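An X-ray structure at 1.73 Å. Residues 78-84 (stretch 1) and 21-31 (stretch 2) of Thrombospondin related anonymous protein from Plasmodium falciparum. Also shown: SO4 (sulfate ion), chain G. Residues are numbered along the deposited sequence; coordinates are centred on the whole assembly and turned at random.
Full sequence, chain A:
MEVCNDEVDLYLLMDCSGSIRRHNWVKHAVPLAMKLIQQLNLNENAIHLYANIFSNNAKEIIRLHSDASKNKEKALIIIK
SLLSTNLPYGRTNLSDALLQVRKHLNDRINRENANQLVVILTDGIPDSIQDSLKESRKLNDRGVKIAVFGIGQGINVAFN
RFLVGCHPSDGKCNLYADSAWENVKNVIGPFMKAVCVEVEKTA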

ATOM      1  N   ILE A  78       4.051 -13.302   7.965  1.00 13.49           N
ATOM      2  CA  ILE A  78       4.209 -12.050   8.668  1.00 13.08           C
ATOM      3  C   ILE A  78       2.903 -11.271   8.656  1.00 13.01           C
ATOM      4  O   ILE A  78       2.506 -10.695   9.681  1.00 13.63           O
ATOM      5  CB  ILE A  78       5.379 -11.215   8.117  1.00 12.97           C
ATOM      6  CG1 ILE A  78       6.701 -11.925   8.383  1.00 13.34           C
ATOM      7  CG2 ILE A  78       5.373  -9.786   8.715  1.00 12.72           C
ATOM      8  CD1 ILE A  78       7.850 -11.406   7.536  1.00 14.15           C
ATOM      9  N   ILE A  79       2.211 -11.252   7.523  1.00 13.74           N
ATOM     10  CA  ILE A  79       0.957 -10.540   7.458  1.00 13.73           C
ATOM     11  C   ILE A  79      -0.045 -11.181   8.411  1.00 14.22           C
ATOM     12  O   ILE A  79      -0.724 -10.481   9.155  1.00 13.41           O
ATOM     13  CB  ILE A  79       0.396 -10.467   6.029  1.00 13.88           C
ATOM     14  CG1 ILE A  79       1.315  -9.614   5.136  1.00 13.90           C
ATOM     15  CG2 ILE A  79      -1.032  -9.908   6.062  1.00 15.00           C
ATOM     16  CD1 ILE A  79       1.650  -8.217   5.702  1.00 12.64           C
ATOM     17  N   LYS A  80      -0.088 -12.514   8.431  1.00 14.90           N
ATOM     18  CA  LYS A  80      -1.003 -13.233   9.331  1.00 17.12           C
ATOM     19  C   LYS A  80      -0.694 -12.938  10.799  1.00 16.44           C
ATOM     20  O   LYS A  80      -1.606 -12.876  11.644  1.00 17.16           O
ATOM     21  CB  LYS A  80      -0.968 -14.738   9.066  1.00 17.55           C
ATOM     22  CG  LYS A  80      -2.142 -15.468   9.725  1.00 19.57           C
ATOM     23  CD  LYS A  80      -1.871 -16.950  10.003  1.00 21.40           C
ATOM     24  CE  LYS A  80      -2.839 -17.503  11.089  1.00 24.71           C
ATOM     25  NZ  LYS A  80      -4.305 -17.341  10.731  1.00 28.56           N
ATOM     26  N   SER A  81       0.576 -12.704  11.098  1.00 15.86           N
ATOM     27  CA  SER A  81       1.003 -12.358  12.450  1.00 15.79           C
ATOM     28  C   SER A  81       0.415 -11.039  12.948  1.00 15.00           C
ATOM     29  O   SER A  81       0.497 -10.749  14.146  1.00 15.49           O
ATOM     30  CB  SER A  81       2.536 -12.323  12.570  1.00 16.13           C
ATOM     31  OG  SER A  81       3.098 -11.093  12.157  1.00 17.24           O
ATOM     32  N   LEU A  82      -0.170 -10.235  12.051  1.00 13.28           N
ATOM     33  CA  LEU A  82      -0.784  -8.965  12.461  1.00 13.74           C
ATOM     34  C   LEU A  82      -2.058  -9.189  13.267  1.00 14.50           C
ATOM     35  O   LEU A  82      -2.572  -8.263  13.875  1.00 13.99           O
ATOM     36  CB  LEU A  82      -1.102  -8.090  11.230  1.00 13.03           C
ATOM     37  CG  LEU A  82       0.119  -7.563  10.474  1.00 13.68           C
ATOM     38  CD1 LEU A  82      -0.341  -6.882   9.169  1.00 13.65           C
ATOM     39  CD2 LEU A  82       0.940  -6.617  11.311  1.00 14.47           C
ATOM     40  N   LEU A  83      -2.576 -10.412  13.229  1.00 15.54           N
ATOM     41  CA  LEU A  83      -3.764 -10.784  13.996  1.00 17.08           C
ATOM     42  C   LEU A  83      -3.450 -10.829  15.475  1.00 18.20           C
ATOM     43  O   LEU A  83      -4.231 -10.342  16.287  1.00 19.19           O
ATOM     44  CB  LEU A  83      -4.280 -12.152  13.540  1.00 17.25           C
ATOM     45  CG  LEU A  83      -4.780 -12.233  12.094  1.00 17.37           C
ATOM     46  CD1 LEU A  83      -5.033 -13.699  11.709  1.00 17.93           C
ATOM     47  CD2 LEU A  83      -6.025 -11.408  11.875  1.00 17.89           C
ATOM     48  N   SER A  84      -2.282 -11.369  15.820  1.00 19.46           N
ATOM     49  CA  SER A  84      -1.847 -11.526  17.223  1.00 20.49           C
ATOM     50  C   SER A  84      -1.135 -10.272  17.725  1.00 20.21           C
ATOM     51  O   SER A  84       0.038 -10.316  18.110  1.00 21.10           O
ATOM     52  CB  SER A  84      -0.920 -12.740  17.339  1.00 21.25           C
ATOM     53  OG  SER A  84      -1.491 -13.869  16.701  1.00 24.25           O
TER
HETATM   54  S   SO4 G 305     -10.375 -11.671  17.553  1.00 29.09           S
HETATM   55  O1  SO4 G 305     -11.222 -12.097  16.450  1.00 30.56           O
HETATM   56  O2  SO4 G 305     -10.782 -12.302  18.812  1.00 32.45           O
HETATM   57  O3  SO4 G 305      -9.011 -12.097  17.235  1.00 30.80           O
HETATM   58  O4  SO4 G 305     -10.490 -10.243  17.751  1.00 27.13           O
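Stretch 2 (21-31) RRHNWVKHAVP

Stretch 2 is a helix that lies against a helical segment and the turn that follows it in stretch 1, and the contact combines a small apolar patch with side-chain hydrogen bonds to two backbone carbonyls.

Stretch 1 starts in a helix that begins earlier in the chain. I78 to K80 belong to it. The next three residues, S81 to L83, keep helical phi and psi but lack the regular bonds. K80 to L83 form a type I beta turn. The backbone bond from L83 N to K80 O, 3.1 Å, closes this turn, and L82 N bonds to I79 O at 3.0 Å. The hydroxyl of S81 turns back on its own segment, with OG donating to the O of I78 at 2.6 Å.

Stretch 2 is helical from R22 to P31 and continues later in the chain. R21 holds the N-cap position. The first turns are regular, as in the bond from V26 N to R22 O at 3.0 Å. A wider pi-type turn follows at 25-29. Here V30 N reaches W25 O, five residues back, at 3.0 Å. The helix is kinked at P31, whose ring nitrogen has no hydrogen to give to the turn before.

The two segments run in opposite senses where they meet. K80 pairs with V30, their CA atoms 6.7 Å apart, and L83 pairs with V26, CA to CA 6.2 Å. Moving forward along stretch 1 therefore means moving back along stretch 2.

V30 and L83 are the main apolar residues of the contact. V30 points toward stretch 1 and touches I79, K80, L82 and L83. V30 CG1 is 3.8 Å from I79 O and 4.2 Å from I79 CG2. V30 CG2 is 3.9 Å from L82 CB. L83 leaves its backbone sideways, but the end of its side chain comes nearer to stretch 2. L83 CD2 packs 3.9 Å from V30 CB, 3.8 Å from V26 CA and 4.0 Å from V26 CG2. L82 CB also lies 4.0 Å from W25 CZ2, so L82 touches both W25 and V30.

The polar contacts use carbonyls near the end of stretch 1. W25 NE1 donates to L82 O at 3.2 Å. The N-H...O angle is 178°, and the oxygen lies at the indole edge, near the ring plane. This bond satisfies the indole nitrogen of a buried residue. R22 lies one turn earlier in the helix, and its long side chain brings the guanidinium to L83 O. R22 NH2 donates to L83 O at 2.7 Å, and R22 NH1 adds a weak bond to the same L83 O at 3.2 Å.

The same guanidinium also holds the sulfate. R22 NE donates to SO4 O4 at 2.9 Å and R22 NH2 to SO4 O3 at 3.0 Å. The ion probably comes from the crystallisation liquor. R22 thus links the sulfate to the backbone of L83.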

ATOM      1  N   ARG A  21     -11.945  -0.903  13.353  1.00 13.06           N
ATOM      2  CA  ARG A  21     -12.584  -1.858  14.253  1.00 14.05           C
ATOM      3  C   ARG A  21     -11.917  -3.227  14.147  1.00 12.88           C
ATOM      4  O   ARG A  21     -11.612  -3.728  13.052  1.00 12.16           O
ATOM      5  CB  ARG A  21     -14.093  -1.973  14.042  1.00 15.12           C
ATOM      6  CG  ARG A  21     -14.849  -0.646  14.054  1.00 19.64           C
ATOM      7  CD  ARG A  21     -14.773   0.023  15.395  1.00 24.44           C
ATOM      8  NE  ARG A  21     -15.431   1.324  15.446  1.00 27.23           N
ATOM      9  CZ  ARG A  21     -16.749   1.529  15.557  1.00 30.21           C
ATOM     10  NH1 ARG A  21     -17.616   0.516  15.610  1.00 32.55           N
ATOM     11  NH2 ARG A  21     -17.210   2.776  15.618  1.00 30.10           N
ATOM     12  N   ARG A  22     -11.686  -3.825  15.305  1.00 12.12           N
ATOM     13  CA  ARG A  22     -11.029  -5.121  15.391  1.00 12.24           C
ATOM     14  C   ARG A  22     -11.666  -6.183  14.486  1.00 11.70           C
ATOM     15  O   ARG A  22     -10.943  -6.935  13.821  1.00 11.57           O
ATOM     16  CB  ARG A  22     -10.984  -5.599  16.846  1.00 12.54           C
ATOM     17  CG  ARG A  22     -10.406  -6.942  17.055  1.00 13.69           C
ATOM     18  CD  ARG A  22      -8.930  -7.016  16.765  1.00 13.92           C
ATOM     19  NE  ARG A  22      -8.417  -8.358  17.023  1.00 14.44           N
ATOM     20  CZ  ARG A  22      -7.158  -8.746  16.850  1.00 15.74           C
ATOM     21  NH1 ARG A  22      -6.236  -7.895  16.418  1.00 14.88           N
ATOM     22  NH2 ARG A  22      -6.821  -9.997  17.115  1.00 15.01           N
ATOM     23  N   HIS A  23     -13.001  -6.258  14.428  1.00 11.97           N
ATOM     24  CA  HIS A  23     -13.602  -7.361  13.647  1.00 12.33           C
ATOM     25  C   HIS A  23     -13.289  -7.218  12.149  1.00 12.07           C
ATOM     26  O   HIS A  23     -13.043  -8.199  11.469  1.00 12.98           O
ATOM     27  CB  HIS A  23     -15.110  -7.489  13.906  1.00 12.86           C
ATOM     28  CG  HIS A  23     -15.900  -6.304  13.475  1.00 11.64           C
ATOM     29  ND1 HIS A  23     -16.401  -6.187  12.205  1.00 11.26           N
ATOM     30  CD2 HIS A  23     -16.331  -5.216  14.156  1.00 13.54           C
ATOM     31  CE1 HIS A  23     -17.074  -5.055  12.102  1.00 12.80           C
ATOM     32  NE2 HIS A  23     -17.065  -4.452  13.277  1.00 14.65           N
ATOM     33  N   ASN A  24     -13.235  -5.981  11.663  1.00 11.56           N
ATOM     34  CA  ASN A  24     -12.847  -5.704  10.283  1.00 12.01           C
ATOM     35  C   ASN A  24     -11.371  -5.944  10.039  1.00 10.92           C
ATOM     36  O   ASN A  24     -11.004  -6.455   8.977  1.00 12.02           O
ATOM     37  CB  ASN A  24     -13.180  -4.275   9.882  1.00 11.28           C
ATOM     38  CG  ASN A  24     -14.635  -4.073   9.584  1.00 12.28           C
ATOM     39  OD1 ASN A  24     -15.319  -4.970   9.082  1.00 11.80           O
ATOM     40  ND2 ASN A  24     -15.121  -2.864   9.837  1.00 13.75           N
ATOM     41  N   TRP A  25     -10.536  -5.615  11.017  1.00 10.95           N
ATOM     42  CA  TRP A  25      -9.099  -5.907  10.916  1.00 10.96           C
ATOM     43  C   TRP A  25      -8.859  -7.401  10.718  1.00 11.31           C
ATOM     44  O   TRP A  25      -8.091  -7.837   9.853  1.00 11.26           O
ATOM     45  CB  TRP A  25      -8.379  -5.443  12.168  1.00 11.85           C
ATOM     46  CG  TRP A  25      -6.923  -5.669  12.144  1.00 11.56           C
ATOM     47  CD1 TRP A  25      -6.224  -6.599  12.830  1.00 11.55           C
ATOM     48  CD2 TRP A  25      -5.950  -4.893  11.417  1.00 10.94           C
ATOM     49  NE1 TRP A  25      -4.890  -6.481  12.576  1.00 11.31           N
ATOM     50  CE2 TRP A  25      -4.693  -5.445  11.701  1.00 11.64           C
ATOM     51  CE3 TRP A  25      -6.031  -3.807  10.535  1.00 11.83           C
ATOM     52  CZ2 TRP A  25      -3.515  -4.945  11.152  1.00 10.93           C
ATOM     53  CZ3 TRP A  25      -4.865  -3.312   9.995  1.00 11.02           C
ATOM     54  CH2 TRP A  25      -3.626  -3.878  10.304  1.00 11.16           C
ATOM     55  N   VAL A  26      -9.539  -8.196  11.535  1.00 11.45           N
ATOM     56  CA  VAL A  26      -9.359  -9.644  11.535  1.00 11.73           C
ATOM     57  C   VAL A  26     -10.027 -10.296  10.325  1.00 12.40           C
ATOM     58  O   VAL A  26      -9.415 -11.149   9.635  1.00 11.74           O
ATOM     59  CB  VAL A  26      -9.928 -10.233  12.856  1.00 12.04           C
ATOM     60  CG1 VAL A  26     -10.047 -11.792  12.769  1.00 12.07           C
ATOM     61  CG2 VAL A  26      -9.051  -9.800  14.029  1.00 10.70           C
ATOM     62  N   LYS A  27     -11.280  -9.919  10.049  1.00 12.07           N
ATOM     63  CA  LYS A  27     -12.047 -10.583   8.986  1.00 12.87           C
ATOM     64  C   LYS A  27     -11.802 -10.050   7.586  1.00 12.76           C
ATOM     65  O   LYS A  27     -12.030 -10.779   6.613  1.00 13.07           O
ATOM     66  CB  LYS A  27     -13.564 -10.600   9.281  1.00 13.74           C
ATOM     67  CG  LYS A  27     -13.939 -11.415  10.522  1.00 15.64           C
ATOM     68  CD  LYS A  27     -13.389 -12.839  10.547  1.00 17.65           C
ATOM     69  CE  LYS A  27     -14.292 -13.855   9.869  1.00 19.22           C
ATOM     70  NZ  LYS A  27     -13.742 -15.261   9.984  1.00 19.58           N
ATOM     71  N   HIS A  28     -11.294  -8.821   7.469  1.00 12.50           N
ATOM     72  CA  HIS A  28     -11.155  -8.195   6.153  1.00 11.71           C
ATOM     73  C   HIS A  28      -9.787  -7.585   5.848  1.00 12.24           C
ATOM     74  O   HIS A  28      -9.225  -7.887   4.772  1.00 11.78           O
ATOM     75  CB  HIS A  28     -12.225  -7.156   5.924  1.00 11.68           C
ATOM     76  CG  HIS A  28     -13.623  -7.692   6.068  1.00 12.88           C
ATOM     77  ND1 HIS A  28     -14.132  -8.666   5.241  1.00 13.05           N
ATOM     78  CD2 HIS A  28     -14.610  -7.375   6.935  1.00 13.78           C
ATOM     79  CE1 HIS A  28     -15.378  -8.936   5.604  1.00 16.14           C
ATOM     80  NE2 HIS A  28     -15.691  -8.173   6.636  1.00 12.75           N
ATOM     81  N   ALA A  29      -9.276  -6.718   6.732  1.00 11.54           N
ATOM     82  CA  ALA A  29      -7.988  -6.005   6.463  1.00 11.11           C
ATOM     83  C   ALA A  29      -6.816  -6.966   6.301  1.00 10.90           C
ATOM     84  O   ALA A  29      -6.082  -6.896   5.305  1.00 11.33           O
ATOM     85  CB  ALA A  29      -7.656  -4.950   7.561  1.00 10.31           C
ATOM     86  N   VAL A  30      -6.642  -7.859   7.264  1.00 10.95           N
ATOM     87  CA  VAL A  30      -5.543  -8.823   7.196  1.00 11.43           C
ATOM     88  C   VAL A  30      -5.700  -9.766   5.984  1.00 11.74           C
ATOM     89  O   VAL A  30      -4.763  -9.923   5.207  1.00 10.42           O
ATOM     90  CB  VAL A  30      -5.289  -9.542   8.560  1.00 12.65           C
ATOM     91  CG1 VAL A  30      -4.391 -10.756   8.396  1.00 12.97           C
ATOM     92  CG2 VAL A  30      -4.651  -8.531   9.565  1.00 12.13           C
ATOM     93  N   PRO A  31      -6.876 -10.398   5.816  1.00 11.66           N
ATOM     94  CA  PRO A  31      -7.116 -11.177   4.589  1.00 11.63           C
ATOM     95  C   PRO A  31      -6.948 -10.411   3.277  1.00 11.29           C
ATOM     96  O   PRO A  31      -6.547 -11.012   2.272  1.00 10.70           O
ATOM     97  CB  PRO A  31      -8.549 -11.669   4.759  1.00 11.19           C
ATOM     98  CG  PRO A  31      -8.744 -11.738   6.241  1.00 11.98           C
ATOM     99  CD  PRO A  31      -7.982 -10.554   6.789  1.00 12.43           C
TER